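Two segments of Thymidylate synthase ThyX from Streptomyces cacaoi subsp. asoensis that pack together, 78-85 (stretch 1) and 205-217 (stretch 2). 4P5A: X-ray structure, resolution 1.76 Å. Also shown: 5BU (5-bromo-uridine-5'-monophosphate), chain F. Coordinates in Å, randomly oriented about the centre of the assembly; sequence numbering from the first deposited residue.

Stretch 1 (78-85) IFTVRHLM
Stretch 2 205-217: PQREIEMVAEQME

Two helices can pack closely without one direct hydrogen bond between them, and this contact in ThyX is such a case, held by side-chain packing and one bridging water. Helix 78-84 and helix 207-217, which continues beyond the stretch, cross at -62° with their axes 9.1 Å apart at closest approach; Gln206 (phi/psi -58/142) is the N-cap of the second. The register is set where the CA atoms of Thr80 and Ile209 lie 5.5 Å apart. There Thr80 (chi1 m) places CG2 3.9 Å from Ile209 CD1 and 4.0 Å from Val212 CG2, while its OG1 lies 3.1 Å from Glu208 CB. Ile209 (t, p) buries the most surface and also brings CD1 to 3.9 Å from Leu84 CB; Leu84 is t, p. Farther along, Leu84 CD1 approaches Met216 CE (m, t, t) at 4.4 Å. The water joins Thr80 OG1 (3.1 Å), His83 ND1 (3.0 Å) and Ile209 N (2.9 Å), accepting from the last, an amide in the first turn with no helical carbonyl partner. His83 (m, chi2 168°) also donates from NE2 to 5BU OP3 at 2.7 Å. Beside Phe79 (p, chi2 -83°), Gln206 NE2 (chi1 t) hydrogen-bonds Glu208 OE2 (m, p) at 3.1 Å, and that carboxylate oxygen meets the ring edge, 3.8 Å from Phe79 CE2.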

# COMPACT_ATOMS: atom_id res chain seq x y z
N ILE B 78 -9.19 0.47 23.09
CA ILE B 78 -8.09 1.04 22.29
C ILE B 78 -6.88 0.09 22.12
O ILE B 78 -6.33 -0.01 21.01
CB ILE B 78 -7.64 2.35 22.98
CG1 ILE B 78 -8.71 3.39 22.70
CG2 ILE B 78 -6.25 2.84 22.42
CD1 ILE B 78 -8.47 4.69 23.44
N PHE B 79 -6.46 -0.64 23.17
CA PHE B 79 -5.32 -1.48 22.90
C PHE B 79 -5.53 -2.51 21.80
O PHE B 79 -4.55 -2.95 21.19
CB PHE B 79 -4.73 -2.14 24.15
CG PHE B 79 -5.60 -3.22 24.73
CD1 PHE B 79 -6.67 -2.92 25.59
CD2 PHE B 79 -5.37 -4.56 24.35
CE1 PHE B 79 -7.51 -3.99 26.09
CE2 PHE B 79 -6.20 -5.59 24.81
CZ PHE B 79 -7.29 -5.29 25.62
N THR B 80 -6.76 -2.98 21.63
CA THR B 80 -7.07 -3.96 20.57
C THR B 80 -7.30 -3.26 19.23
O THR B 80 -6.93 -3.78 18.19
CB THR B 80 -8.37 -4.69 20.98
OG1 THR B 80 -8.06 -5.47 22.15
CG2 THR B 80 -8.82 -5.67 19.88
N VAL B 81 -7.88 -2.06 19.27
CA VAL B 81 -7.93 -1.27 17.99
C VAL B 81 -6.56 -1.00 17.41
O VAL B 81 -6.40 -1.00 16.18
CB VAL B 81 -8.67 0.05 18.26
CG1 VAL B 81 -8.75 0.92 16.97
CG2 VAL B 81 -10.10 -0.32 18.66
N ARG B 82 -5.59 -0.75 18.30
CA ARG B 82 -4.21 -0.59 17.84
C ARG B 82 -3.77 -1.81 17.04
O ARG B 82 -3.09 -1.57 16.02
CB ARG B 82 -3.18 -0.31 18.94
CG ARG B 82 -3.61 0.95 19.75
CD ARG B 82 -2.34 1.87 19.89
NE ARG B 82 -1.28 1.39 20.66
CZ ARG B 82 0.01 1.70 20.46
NH1 ARG B 82 0.83 1.28 21.34
NH2 ARG B 82 0.48 2.38 19.42
N HIS B 83 -4.00 -3.03 17.51
CA HIS B 83 -3.61 -4.22 16.77
C HIS B 83 -4.31 -4.24 15.39
O HIS B 83 -3.62 -4.50 14.40
CB HIS B 83 -3.91 -5.50 17.57
CG HIS B 83 -3.21 -5.50 18.89
ND1 HIS B 83 -3.50 -6.42 19.89
CD2 HIS B 83 -2.20 -4.73 19.35
CE1 HIS B 83 -2.70 -6.20 20.91
NE2 HIS B 83 -1.86 -5.21 20.60
N LEU B 84 -5.61 -4.01 15.38
CA LEU B 84 -6.40 -4.03 14.10
C LEU B 84 -5.79 -3.00 13.16
O LEU B 84 -5.60 -3.32 11.95
CB LEU B 84 -7.85 -3.63 14.39
CG LEU B 84 -8.71 -3.49 13.12
CD1 LEU B 84 -8.67 -4.78 12.28
CD2 LEU B 84 -10.15 -3.30 13.62
N MET B 85 -5.49 -1.79 13.68
CA MET B 85 -5.05 -0.75 12.73
C MET B 85 -3.63 -0.83 12.20
O MET B 85 -3.23 0.01 11.38
CB MET B 85 -5.30 0.57 13.35
CG MET B 85 -6.88 0.74 13.41
SD MET B 85 -7.43 2.38 14.10
CE MET B 85 -7.04 3.22 12.72
N PRO B 205 -1.46 -13.98 18.58
CA PRO B 205 -2.03 -12.67 18.87
C PRO B 205 -2.65 -12.64 20.26
O PRO B 205 -3.07 -13.70 20.84
CB PRO B 205 -3.21 -12.63 17.86
CG PRO B 205 -3.66 -14.09 17.72
CD PRO B 205 -2.30 -14.82 17.70
N GLN B 206 -2.80 -11.46 20.77
CA GLN B 206 -3.56 -11.24 21.98
C GLN B 206 -4.98 -11.74 21.87
O GLN B 206 -5.64 -11.58 20.84
CB GLN B 206 -3.50 -9.74 22.37
CG GLN B 206 -4.23 -9.45 23.71
CD GLN B 206 -3.66 -8.33 24.57
OE1 GLN B 206 -2.68 -7.75 24.24
NE2 GLN B 206 -4.25 -8.12 25.83
N ARG B 207 -5.53 -12.32 22.97
CA ARG B 207 -6.86 -12.86 22.82
C ARG B 207 -7.95 -11.88 22.29
O ARG B 207 -8.86 -12.25 21.52
CB ARG B 207 -7.27 -13.39 24.23
CG ARG B 207 -8.68 -13.95 24.16
CD ARG B 207 -8.76 -15.26 23.29
NE ARG B 207 -10.19 -15.66 23.31
CZ ARG B 207 -10.90 -16.01 22.24
NH1 ARG B 207 -10.31 -16.12 21.06
NH2 ARG B 207 -12.21 -16.27 22.35
N GLU B 208 -7.86 -10.60 22.68
CA GLU B 208 -8.92 -9.67 22.32
C GLU B 208 -8.98 -9.40 20.81
O GLU B 208 -10.08 -9.38 20.19
CB GLU B 208 -8.80 -8.35 23.11
CG GLU B 208 -9.24 -8.48 24.67
CD GLU B 208 -8.19 -9.20 25.54
OE1 GLU B 208 -8.58 -9.77 26.60
OE2 GLU B 208 -7.02 -9.33 25.15
N ILE B 209 -7.82 -9.19 20.17
CA ILE B 209 -7.89 -9.09 18.71
C ILE B 209 -8.30 -10.37 18.03
O ILE B 209 -9.00 -10.35 17.00
CB ILE B 209 -6.55 -8.46 18.09
CG1 ILE B 209 -6.73 -8.17 16.57
CG2 ILE B 209 -5.41 -9.48 18.26
CD1 ILE B 209 -7.76 -7.01 16.36
N GLU B 210 -8.00 -11.48 18.70
CA GLU B 210 -8.44 -12.77 18.17
C GLU B 210 -9.97 -12.83 18.22
O GLU B 210 -10.57 -13.41 17.33
CB GLU B 210 -7.83 -13.93 18.93
CG GLU B 210 -8.21 -15.29 18.28
CD GLU B 210 -7.56 -16.46 19.02
OE1 GLU B 210 -7.17 -17.34 18.29
OE2 GLU B 210 -7.51 -16.52 20.30
N MET B 211 -10.60 -12.31 19.27
CA MET B 211 -12.08 -12.24 19.29
C MET B 211 -12.68 -11.44 18.16
O MET B 211 -13.72 -11.80 17.60
CB MET B 211 -12.55 -11.69 20.64
CG MET B 211 -12.10 -12.62 21.82
SD MET B 211 -12.34 -11.71 23.39
CE MET B 211 -14.11 -11.46 23.40
N VAL B 212 -12.03 -10.33 17.82
CA VAL B 212 -12.44 -9.55 16.63
C VAL B 212 -12.33 -10.43 15.43
O VAL B 212 -13.30 -10.49 14.58
CB VAL B 212 -11.54 -8.28 16.46
CG1 VAL B 212 -11.84 -7.56 15.09
CG2 VAL B 212 -11.74 -7.29 17.68
N ALA B 213 -11.13 -11.01 15.24
CA ALA B 213 -10.87 -11.81 14.03
C ALA B 213 -11.89 -12.97 13.91
O ALA B 213 -12.31 -13.26 12.79
CB ALA B 213 -9.46 -12.42 14.10
N GLU B 214 -12.21 -13.68 15.01
CA GLU B 214 -13.12 -14.83 14.86
C GLU B 214 -14.51 -14.40 14.40
O GLU B 214 -15.15 -15.07 13.59
CB GLU B 214 -13.23 -15.62 16.24
CG GLU B 214 -11.92 -16.26 16.55
CD GLU B 214 -11.81 -16.80 18.02
OE1 GLU B 214 -12.56 -16.29 18.94
OE2 GLU B 214 -10.95 -17.70 18.19
N GLN B 215 -14.95 -13.24 14.83
CA GLN B 215 -16.26 -12.80 14.42
C GLN B 215 -16.26 -12.34 12.97
O GLN B 215 -17.26 -12.50 12.27
CB GLN B 215 -16.76 -11.69 15.36
CG GLN B 215 -17.00 -12.18 16.83
CD GLN B 215 -17.48 -10.97 17.69
OE1 GLN B 215 -18.47 -10.30 17.37
NE2 GLN B 215 -16.70 -10.63 18.68
N MET B 216 -15.16 -11.70 12.56
CA MET B 216 -15.07 -11.31 11.17
C MET B 216 -15.12 -12.57 10.34
O MET B 216 -15.70 -12.61 9.26
CB MET B 216 -13.73 -10.55 10.92
CG MET B 216 -13.89 -9.14 11.45
SD MET B 216 -12.24 -8.35 11.26
CE MET B 216 -12.62 -6.64 11.72
N GLU B 217 -14.34 -13.56 10.71
CA GLU B 217 -14.27 -14.81 9.91
C GLU B 217 -15.61 -15.52 9.78
O GLU B 217 -15.94 -16.04 8.72
CB GLU B 217 -13.22 -15.76 10.55
CG GLU B 217 -13.01 -17.03 9.69
CD GLU B 217 -11.77 -17.85 10.08
OE1 GLU B 217 -10.97 -17.42 10.97
OE2 GLU B 217 -11.58 -18.90 9.44
P 5BU F . 1.41 -3.82 22.44
OP1 5BU F . 1.76 -2.71 23.40
OP2 5BU F . 2.33 -5.06 22.49
OP3 5BU F . -0.11 -4.21 22.45
O5' 5BU F . 1.67 -3.19 20.94
C5' 5BU F . 2.75 -2.39 20.76
C4' 5BU F . 2.78 -1.97 19.19
O4' 5BU F . 2.97 -3.20 18.41
C3' 5BU F . 1.44 -1.41 18.72
O3' 5BU F . 1.64 -0.56 17.56
C2' 5BU F . 0.74 -2.68 18.25
O2' 5BU F . -0.27 -2.35 17.27
C1' 5BU F . 1.80 -3.61 17.72
N1 5BU F . 1.62 -5.04 18.08
C2 5BU F . 0.51 -5.69 17.55
O2 5BU F . -0.16 -5.06 16.70
N3 5BU F . 0.14 -6.94 17.91
C4 5BU F . 0.92 -7.63 18.85
O4 5BU F . 0.61 -8.74 19.17
C5 5BU F . 2.03 -6.93 19.37
C6 5BU F . 2.40 -5.67 19.07
BR 5BU F . 3.23 -7.93 20.52
O HOH W 1 -5.82 -7.43 21.41